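Local atomic coordinates of Na-K-Cl cotransporter (Methanosarcina acetivorans, PDB entry 3G40), a protein that probably contributes to symport of chloride with monoatomic cations across the membrane, the chain here being its C-terminal cytoplasmic domain. Residues 178-181 / 182-186. Residues are numbered along the deposited sequence; the frame is centred on the assembly and turned at random.
Sequences MDLA and LLIAY
Leu180 and Ile184, one helical turn apart, run alongside each other in the same direction, with CD2 of Leu180 3.7 Å from CG1 of Ile184. Ile184 has CG1 anti to its carbonyl carbon (chi1 -70°), which turns that branch back along the helix until CG1 stands 3.3 Å from Leu180 O. That same carbonyl oxygen accepts Ile184 N at 2.9 Å, with an N-H...O angle of 165°. Leu183 approaches its own acceptor in the same way, its CG 3.3 Å from Asp179 O. Leu182 differs, its CG being anti to the backbone N (chi1 -179°), which carries the branched end off to Leu160, Ala283 and Leu284, while its N bonds to Met178 O at 3.0 Å. Ala185 N to Ala181 O, also 3.0 Å, completes four successive i to i+4 bonds. The small methyls of Ala181 and Ala185 both touch Leu160 of strand 157-161 and Ile249 of strand 247-251. Asp277 accepts Asp179 N and Leu180 N through its two carboxylate oxygens, and Asp179 OD1 bonds to Ala283 N. Together these contacts define the first turns of an alpha-helix, with Met178 at the N-cap position, packed on the central sheet of an alpha/beta fold.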
loop_
_atom_site.group_PDB
_atom_site.type_symbol
_atom_site.label_atom_id
_atom_site.label_comp_id
_atom_site.label_asym_id
_atom_site.label_seq_id
_atom_site.Cartn_x
_atom_site.Cartn_y
_atom_site.Cartn_z
ATOM N N MET A 178 -9.587 -25.788 -1.511
ATOM C CA MET A 178 -8.716 -24.919 -2.296
ATOM C C MET A 178 -9.459 -24.145 -3.384
ATOM O O MET A 178 -8.837 -23.444 -4.189
ATOM C CB MET A 178 -7.552 -25.723 -2.931
ATOM C CG MET A 178 -7.981 -26.618 -4.087
ATOM S SD MET A 178 -6.578 -27.224 -5.080
ATOM C CE MET A 178 -5.649 -28.106 -3.829
ATOM N N ASP A 179 -10.784 -24.263 -3.418
ATOM C CA ASP A 179 -11.549 -23.578 -4.457
ATOM C C ASP A 179 -11.448 -22.056 -4.350
ATOM O O ASP A 179 -11.222 -21.370 -5.358
ATOM C CB ASP A 179 -13.013 -24.004 -4.427
ATOM C CG ASP A 179 -13.200 -25.446 -4.820
ATOM O OD1 ASP A 179 -13.557 -25.700 -5.982
ATOM O OD2 ASP A 179 -12.988 -26.317 -3.961
ATOM N N LEU A 180 -11.623 -21.534 -3.136
ATOM C CA LEU A 180 -11.571 -20.087 -2.904
ATOM C C LEU A 180 -10.150 -19.585 -3.194
ATOM O O LEU A 180 -9.965 -18.540 -3.817
ATOM C CB LEU A 180 -11.964 -19.761 -1.452
ATOM C CG LEU A 180 -12.763 -18.505 -1.104
ATOM C CD1 LEU A 180 -12.444 -18.046 0.327
ATOM C CD2 LEU A 180 -12.570 -17.373 -2.105
ATOM N N ALA A 181 -9.146 -20.340 -2.747
ATOM C CA ALA A 181 -7.748 -19.991 -3.019
ATOM C C ALA A 181 -7.491 -19.812 -4.518
ATOM O O ALA A 181 -6.921 -18.807 -4.945
ATOM C CB ALA A 181 -6.795 -21.054 -2.434
ATOM N N LEU A 182 -7.947 -20.778 -5.314
ATOM C CA LEU A 182 -7.788 -20.722 -6.769
ATOM C C LEU A 182 -8.524 -19.543 -7.400
ATOM O O LEU A 182 -7.993 -18.862 -8.274
ATOM C CB LEU A 182 -8.256 -22.035 -7.406
ATOM C CG LEU A 182 -8.156 -22.180 -8.922
ATOM C CD1 LEU A 182 -6.707 -21.938 -9.394
ATOM C CD2 LEU A 182 -8.645 -23.571 -9.327
ATOM N N LEU A 183 -9.761 -19.309 -6.967
ATOM C CA LEU A 183 -10.557 -18.208 -7.509
ATOM C C LEU A 183 -9.928 -16.855 -7.212
ATOM O O LEU A 183 -9.903 -15.973 -8.070
ATOM C CB LEU A 183 -11.991 -18.264 -6.969
ATOM C CG LEU A 183 -12.823 -19.412 -7.540
ATOM C CD1 LEU A 183 -13.987 -19.742 -6.624
ATOM C CD2 LEU A 183 -13.309 -19.080 -8.958
ATOM N N ILE A 184 -9.412 -16.698 -5.997
ATOM C CA ILE A 184 -8.726 -15.477 -5.624
ATOM C C ILE A 184 -7.428 -15.297 -6.427
ATOM O O ILE A 184 -7.106 -14.189 -6.859
ATOM C CB ILE A 184 -8.424 -15.450 -4.113
ATOM C CG1 ILE A 184 -9.725 -15.286 -3.304
ATOM C CG2 ILE A 184 -7.466 -14.315 -3.784
ATOM C CD1 ILE A 184 -10.362 -13.911 -3.406
ATOM N N ALA A 185 -6.693 -16.396 -6.639
ATOM C CA ALA A 185 -5.482 -16.352 -7.453
ATOM C C ALA A 185 -5.794 -15.848 -8.860
ATOM O O ALA A 185 -5.129 -14.959 -9.381
ATOM C CB ALA A 185 -4.809 -17.760 -7.511
ATOM N N TYR A 186 -6.836 -16.403 -9.465
ATOM C CA TYR A 186 -7.224 -16.008 -10.813
ATOM C C TYR A 186 -7.720 -14.559 -10.872
ATOM O O TYR A 186 -7.409 -13.809 -11.801
ATOM C CB TYR A 186 -8.344 -16.914 -11.320
ATOM C CG TYR A 186 -8.798 -16.526 -12.703
ATOM C CD1 TYR A 186 -8.128 -16.993 -13.826
ATOM C CD2 TYR A 186 -9.875 -15.663 -12.886
ATOM C CE1 TYR A 186 -8.529 -16.626 -15.099
ATOM C CE2 TYR A 186 -10.282 -15.289 -14.152
ATOM C CZ TYR A 186 -9.607 -15.774 -15.255
ATOM O OH TYR A 186 -10.012 -15.406 -16.519
#